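Local coordinates for protein nuclease (Salmonella phage SETP3, PDB 4QBN) that probably acts as a magnesium-dependent nuclease of the virus-type replication-repair (VRR-NUC) family, binding nucleic acid and hydrolysing its ester bonds, at residues 44-49 with 87-92; 5-10 with 83-88. All coordinates share one frame; numbering follows the deposited sequence.

Contact 1: residues 44-49 with 87-92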
loop_
_atom_site.group_PDB
_atom_site.type_symbol
_atom_site.label_atom_id
_atom_site.label_comp_id
_atom_site.label_asym_id
_atom_site.label_seq_id
_atom_site.Cartn_x
_atom_site.Cartn_y
_atom_site.Cartn_z
ATOM N N VAL A 44 -8.825 0.679 -7.645
ATOM C CA VAL A 44 -7.769 -0.208 -8.194
ATOM C C VAL A 44 -6.427 0.084 -7.534
ATOM O O VAL A 44 -5.956 1.221 -7.531
ATOM C CB VAL A 44 -7.708 -0.024 -9.725
ATOM C CG1 VAL A 44 -6.479 -0.761 -10.315
ATOM C CG2 VAL A 44 -8.972 -0.578 -10.264
ATOM N N ILE A 45 -5.796 -0.937 -6.926
ATOM C CA ILE A 45 -4.560 -0.641 -6.192
ATOM C C ILE A 45 -3.431 -1.425 -6.874
ATOM O O ILE A 45 -3.562 -2.644 -6.994
ATOM C CB ILE A 45 -4.656 -1.179 -4.765
ATOM C CG1 ILE A 45 -5.912 -0.676 -4.030
ATOM C CG2 ILE A 45 -3.398 -0.802 -3.956
ATOM C CD1 ILE A 45 -5.915 0.811 -3.860
ATOM N N TRP A 46 -2.364 -0.762 -7.280
ATOM C CA TRP A 46 -1.228 -1.479 -7.932
ATOM C C TRP A 46 -0.001 -1.200 -7.112
ATOM O O TRP A 46 0.184 -0.074 -6.623
ATOM C CB TRP A 46 -0.961 -0.956 -9.345
ATOM C CG TRP A 46 -1.969 -1.395 -10.423
ATOM C CD1 TRP A 46 -3.110 -2.121 -10.246
ATOM C CD2 TRP A 46 -1.895 -1.072 -11.800
ATOM N NE1 TRP A 46 -3.751 -2.337 -11.481
ATOM C CE2 TRP A 46 -3.004 -1.698 -12.449
ATOM C CE3 TRP A 46 -0.949 -0.343 -12.571
ATOM C CZ2 TRP A 46 -3.211 -1.634 -13.845
ATOM C CZ3 TRP A 46 -1.160 -0.287 -13.986
ATOM C CH2 TRP A 46 -2.279 -0.920 -14.586
ATOM N N PHE A 47 0.852 -2.199 -7.018
ATOM C CA PHE A 47 2.153 -2.007 -6.397
ATOM C C PHE A 47 3.123 -2.199 -7.530
ATOM O O PHE A 47 3.079 -3.212 -8.207
ATOM C CB PHE A 47 2.355 -3.098 -5.335
ATOM C CG PHE A 47 1.369 -2.959 -4.197
ATOM C CD1 PHE A 47 1.673 -2.090 -3.140
ATOM C CD2 PHE A 47 0.191 -3.665 -4.191
ATOM C CE1 PHE A 47 0.760 -1.930 -2.104
ATOM C CE2 PHE A 47 -0.750 -3.520 -3.158
ATOM C CZ PHE A 47 -0.437 -2.632 -2.089
ATOM N N VAL A 48 3.991 -1.239 -7.734
ATOM C CA VAL A 48 4.862 -1.295 -8.921
ATOM C C VAL A 48 6.335 -1.198 -8.534
ATOM O O VAL A 48 6.747 -0.264 -7.849
ATOM C CB VAL A 48 4.504 -0.148 -9.904
ATOM C CG1 VAL A 48 5.490 -0.183 -11.109
ATOM C CG2 VAL A 48 3.075 -0.368 -10.386
ATOM N N GLU A 49 7.153 -2.160 -9.001
ATOM C CA GLU A 49 8.559 -2.140 -8.695
ATOM C C GLU A 49 9.256 -1.626 -9.948
ATOM O O GLU A 49 8.908 -2.062 -11.015
ATOM C CB GLU A 49 9.026 -3.569 -8.389
ATOM C CG GLU A 49 10.528 -3.628 -8.124
ATOM C CD GLU A 49 10.939 -3.187 -6.678
ATOM O OE1 GLU A 49 10.045 -2.845 -5.863
ATOM O OE2 GLU A 49 12.163 -3.134 -6.376
ATOM N N LYS A 87 3.037 -0.904 -21.853
ATOM C CA LYS A 87 2.363 -2.221 -21.996
ATOM C C LYS A 87 1.585 -2.589 -20.786
ATOM O O LYS A 87 0.559 -3.232 -20.887
ATOM C CB LYS A 87 3.334 -3.343 -22.276
ATOM C CG LYS A 87 3.853 -3.310 -23.626
ATOM C CD LYS A 87 4.831 -4.448 -23.773
ATOM C CE LYS A 87 5.447 -4.423 -25.134
ATOM N NZ LYS A 87 6.377 -5.567 -25.344
ATOM N N LEU A 88 2.102 -2.244 -19.611
ATOM C CA LEU A 88 1.361 -2.527 -18.379
ATOM C C LEU A 88 0.002 -1.806 -18.402
ATOM O O LEU A 88 -1.067 -2.377 -18.093
ATOM C CB LEU A 88 2.199 -2.106 -17.160
ATOM C CG LEU A 88 1.467 -2.068 -15.831
ATOM C CD1 LEU A 88 1.009 -3.503 -15.476
ATOM C CD2 LEU A 88 2.425 -1.436 -14.755
ATOM N N ILE A 89 0.014 -0.522 -18.744
ATOM C CA ILE A 89 -1.246 0.188 -18.782
ATOM C C ILE A 89 -2.178 -0.357 -19.854
ATOM O O ILE A 89 -3.381 -0.541 -19.613
ATOM C CB ILE A 89 -0.959 1.717 -18.932
ATOM C CG1 ILE A 89 -0.274 2.178 -17.628
ATOM C CG2 ILE A 89 -2.224 2.467 -19.223
ATOM C CD1 ILE A 89 0.323 3.621 -17.781
ATOM N N GLU A 90 -1.639 -0.637 -21.033
ATOM C CA GLU A 90 -2.456 -1.135 -22.127
ATOM C C GLU A 90 -3.127 -2.448 -21.783
ATOM O O GLU A 90 -4.292 -2.693 -22.131
ATOM C CB GLU A 90 -1.604 -1.325 -23.389
ATOM C CG GLU A 90 -2.437 -1.778 -24.590
ATOM C CD GLU A 90 -1.615 -1.997 -25.842
ATOM O OE1 GLU A 90 -0.367 -2.038 -25.726
ATOM O OE2 GLU A 90 -2.224 -2.120 -26.942
ATOM N N HIS A 91 -2.396 -3.308 -21.109
ATOM C CA HIS A 91 -2.880 -4.679 -20.904
ATOM C C HIS A 91 -3.669 -4.925 -19.613
ATOM O O HIS A 91 -4.471 -5.853 -19.542
ATOM C CB HIS A 91 -1.675 -5.622 -20.927
ATOM C CG HIS A 91 -1.162 -5.867 -22.306
ATOM N ND1 HIS A 91 0.047 -6.483 -22.548
ATOM C CD2 HIS A 91 -1.695 -5.583 -23.519
ATOM C CE1 HIS A 91 0.239 -6.561 -23.857
ATOM N NE2 HIS A 91 -0.812 -6.037 -24.465
ATOM N N TYR A 92 -3.396 -4.147 -18.596
ATOM C CA TYR A 92 -3.928 -4.374 -17.250
ATOM C C TYR A 92 -4.876 -3.295 -16.805
ATOM O O TYR A 92 -5.623 -3.525 -15.871
ATOM C CB TYR A 92 -2.833 -4.528 -16.175
ATOM C CG TYR A 92 -2.140 -5.877 -16.326
ATOM C CD1 TYR A 92 -1.143 -6.047 -17.280
ATOM C CD2 TYR A 92 -2.566 -6.999 -15.564
ATOM C CE1 TYR A 92 -0.542 -7.278 -17.465
ATOM C CE2 TYR A 92 -1.971 -8.242 -15.719
ATOM C CZ TYR A 92 -0.966 -8.363 -16.672
ATOM O OH TYR A 92 -0.388 -9.573 -16.866
HETATM O O HOH W 1 -5.768 -3.885 -12.660
#

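Contact 2: residues 5-10 with 83-88. With SO4 (sulfate ion), chain D.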
loop_
_atom_site.group_PDB
_atom_site.type_symbol
_atom_site.label_atom_id
_atom_site.label_comp_id
_atom_site.label_asym_id
_atom_site.label_seq_id
_atom_site.Cartn_x
_atom_site.Cartn_y
_atom_site.Cartn_z
ATOM N N GLY A 5 15.525 6.015 -12.085
ATOM C CA GLY A 5 14.806 7.247 -11.747
ATOM C C GLY A 5 13.964 7.798 -12.900
ATOM O O GLY A 5 12.869 8.284 -12.655
ATOM N N ARG A 6 14.463 7.727 -14.140
ATOM C CA ARG A 6 13.715 8.200 -15.308
ATOM C C ARG A 6 12.480 7.349 -15.591
ATOM O O ARG A 6 11.409 7.894 -15.946
ATOM C CB ARG A 6 14.614 8.235 -16.548
ATOM C CG ARG A 6 15.445 9.515 -16.595
ATOM C CD ARG A 6 16.917 9.252 -16.675
ATOM N NE ARG A 6 17.314 8.347 -17.755
ATOM C CZ ARG A 6 18.578 7.966 -17.959
ATOM N NH1 ARG A 6 19.549 8.403 -17.165
ATOM N NH2 ARG A 6 18.876 7.146 -18.963
ATOM N N VAL A 7 12.620 6.031 -15.477
ATOM C CA VAL A 7 11.468 5.154 -15.694
ATOM C C VAL A 7 10.453 5.414 -14.597
ATOM O O VAL A 7 9.241 5.392 -14.818
ATOM C CB VAL A 7 11.862 3.681 -15.696
ATOM C CG1 VAL A 7 10.595 2.741 -15.822
ATOM C CG2 VAL A 7 12.876 3.428 -16.843
ATOM N N GLN A 8 10.930 5.593 -13.369
ATOM C CA GLN A 8 9.998 5.826 -12.274
ATOM C C GLN A 8 9.204 7.133 -12.467
ATOM O O GLN A 8 7.991 7.210 -12.175
ATOM C CB GLN A 8 10.765 5.867 -10.955
ATOM C CG GLN A 8 9.877 5.982 -9.777
ATOM C CD GLN A 8 10.679 5.760 -8.509
ATOM O OE1 GLN A 8 10.748 6.641 -7.636
ATOM N NE2 GLN A 8 11.332 4.591 -8.418
ATOM N N LYS A 9 9.883 8.169 -12.930
ATOM C CA LYS A 9 9.197 9.427 -13.157
ATOM C C LYS A 9 8.156 9.311 -14.267
ATOM O O LYS A 9 7.088 9.922 -14.203
ATOM C CB LYS A 9 10.192 10.502 -13.500
ATOM C CG LYS A 9 9.591 11.852 -13.866
ATOM C CD LYS A 9 10.742 12.875 -14.030
ATOM C CE LYS A 9 10.579 13.804 -15.239
ATOM N NZ LYS A 9 9.533 14.856 -15.057
ATOM N N TYR A 10 8.473 8.563 -15.310
ATOM C CA TYR A 10 7.519 8.405 -16.419
ATOM C C TYR A 10 6.306 7.652 -15.961
ATOM O O TYR A 10 5.144 7.983 -16.298
ATOM C CB TYR A 10 8.194 7.636 -17.546
ATOM C CG TYR A 10 7.320 7.359 -18.719
ATOM C CD1 TYR A 10 6.982 8.362 -19.605
ATOM C CD2 TYR A 10 6.864 6.073 -18.962
ATOM C CE1 TYR A 10 6.215 8.101 -20.718
ATOM C CE2 TYR A 10 6.079 5.791 -20.089
ATOM C CZ TYR A 10 5.761 6.802 -20.937
ATOM O OH TYR A 10 4.984 6.511 -22.046
ATOM N N LYS A 83 8.749 1.321 -22.392
ATOM C CA LYS A 83 7.845 0.456 -23.138
ATOM C C LYS A 83 7.065 -0.451 -22.180
ATOM O O LYS A 83 5.852 -0.703 -22.375
ATOM C CB LYS A 83 8.651 -0.353 -24.165
ATOM C CG LYS A 83 7.818 -1.092 -25.188
ATOM C CD LYS A 83 8.674 -1.372 -26.406
ATOM C CE LYS A 83 7.860 -2.019 -27.543
ATOM N NZ LYS A 83 7.521 -3.474 -27.293
ATOM N N GLN A 84 7.726 -0.943 -21.138
ATOM C CA GLN A 84 7.035 -1.803 -20.196
ATOM C C GLN A 84 5.977 -1.057 -19.433
ATOM O O GLN A 84 4.979 -1.638 -19.042
ATOM C CB GLN A 84 8.001 -2.509 -19.230
ATOM C CG GLN A 84 8.743 -3.652 -19.981
ATOM C CD GLN A 84 9.696 -4.428 -19.106
ATOM O OE1 GLN A 84 10.132 -3.947 -18.079
ATOM N NE2 GLN A 84 10.074 -5.625 -19.550
ATOM N N VAL A 85 6.206 0.228 -19.147
ATOM C CA VAL A 85 5.168 1.006 -18.479
ATOM C C VAL A 85 3.943 1.109 -19.389
ATOM O O VAL A 85 2.771 0.929 -18.976
ATOM C CB VAL A 85 5.687 2.437 -18.135
ATOM C CG1 VAL A 85 4.553 3.358 -17.651
ATOM C CG2 VAL A 85 6.775 2.348 -17.059
ATOM N N ASP A 86 4.206 1.428 -20.638
ATOM C CA ASP A 86 3.124 1.552 -21.634
ATOM C C ASP A 86 2.333 0.235 -21.806
ATOM O O ASP A 86 1.087 0.264 -21.839
ATOM C CB ASP A 86 3.692 1.991 -22.980
ATOM C CG ASP A 86 4.275 3.414 -22.946
ATOM O OD1 ASP A 86 3.794 4.274 -22.151
ATOM O OD2 ASP A 86 5.221 3.670 -23.726
ATOM N N LYS A 87 3.037 -0.904 -21.853
ATOM C CA LYS A 87 2.363 -2.221 -21.996
ATOM C C LYS A 87 1.585 -2.589 -20.786
ATOM O O LYS A 87 0.559 -3.232 -20.887
ATOM C CB LYS A 87 3.334 -3.343 -22.276
ATOM C CG LYS A 87 3.853 -3.310 -23.626
ATOM C CD LYS A 87 4.831 -4.448 -23.773
ATOM C CE LYS A 87 5.447 -4.423 -25.134
ATOM N NZ LYS A 87 6.377 -5.567 -25.344
ATOM N N LEU A 88 2.102 -2.244 -19.611
ATOM C CA LEU A 88 1.361 -2.527 -18.379
ATOM C C LEU A 88 0.002 -1.806 -18.402
ATOM O O LEU A 88 -1.067 -2.377 -18.093
ATOM C CB LEU A 88 2.199 -2.106 -17.160
ATOM C CG LEU A 88 1.467 -2.068 -15.831
ATOM C CD1 LEU A 88 1.009 -3.503 -15.476
ATOM C CD2 LEU A 88 2.425 -1.436 -14.755
HETATM S S SO4 D . 12.726 2.018 -23.569
HETATM O O1 SO4 D . 13.720 0.996 -23.927
HETATM O O2 SO4 D . 13.070 2.554 -22.207
HETATM O O3 SO4 D . 12.651 3.094 -24.560
HETATM O O4 SO4 D . 11.403 1.411 -23.649
#

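Contact 1: residues 44-49 with 87-92
W46 reaches from strand 44-49 to the C-terminal end of helix 82-92 (segment 87-92) and, with L88, I89 and Y92, makes up the body of this contact. Its CB points toward the helix, and CG lies anti to the carbonyl carbon (chi1 -75°), which turns the indole toward the helix. The pyrrole side of the ring meets water: W46 NE1 donates to a water at 2.8 Å, and that water in turn donates to the backbone O of Y92 over 3.2 Å. Further out, W46 CZ2 lies 3.7 Å from CB of Y92, and the carbonyl O of Y92 sits at the same ring edge, in the plane of the indole. The water therefore joins the one polar atom of the indole to a carbonyl at the end of the helix. W46 CH2 comes next and faces Y92 CB and the backbone O of L88, both at 4.0 Å, with I89 CA further off. At the far corner W46 CZ3 packs obliquely on L88 CG at 3.7 Å and on L88 CD2 at 3.8 Å. CG1 of I89 is a looser neighbour. CE3 closes the circuit beside CD2 of L88. F77 of the adjacent strand 75-79 meets the W46 ring edge-to-face, and L88 also rests on F77. The segment axes, 12.8 Å apart, run nearly antiparallel, at 151°. Through W46 the C-terminal helix packs on one side of the mixed sheet, part of an alpha/beta fold consistent with the PD-(D/E)XK-type nuclease core to which VRR-NUC domains belong.

Contact 2: residues 5-10 with 83-88
The Y10 ring spans the gap between helices 5-10 and 83-88, its hydroxyl meeting the carboxylate of D86 and its CD2-CE2 side lying against V85. With CG anti to the backbone N (chi1 178°), the phenol extends toward the second helix. Ring and carboxylate planes stand 77° apart, and the two side chains cross at about a right angle. D86 OD1 lies at the ring edge, in its plane, and accepts the hydrogen bond from the hydroxyl with its syn lone pair; the distance from Y10 OH to D86 OD1 is 2.5 Å, a short bond. OD1 also takes part in a salt bridge with R14, one helical turn beyond Y10, whose positive charge may stabilise the carboxylate as an anion. V85 crosses the same phenol obliquely: its CG1 is 3.8 Å from CE2 of Y10. The other branch, V85 CG2, turns to V7, whose CG1 it meets at 4.0 Å as the two valines pass in opposite directions. The two methyls of V85 thus serve two residues of one helix. Away from this apolar patch, the backbone N of K83 donates to O4 of a sulfate ion at 2.9 Å, and F82 N binds the same ion; it probably comes from the crystallisation liquor. The helices run roughly parallel, 10.3 Å apart at a crossing of -27°. F82 stacks on the Y10 ring, while V85 rests on V79 of strand 75-79 and V7 on V50 of strand 44-50, so the helix pair sits together against the sheet.

In the fold
From the N terminus, helix 3-17 supplies the first half of contact 2; the chain then forms the antiparallel strands 21-27, 36-40 and 44-50, the last supplying the first half of contact 1. Helix 60-71 and strand 75-79 follow, the strand pairing parallel to 44-50, before helix 82-92 closes both loops. The loops overlap and cross rather than nest: contact 1 begins inside the span of contact 2 and ends further along the same helix. Both end on helix 82-92, share K87 and L88 in their ranges, and have centres about 10 Å apart. Successive turns of this helix thus join the N-terminal helix and a central strand of the sheet.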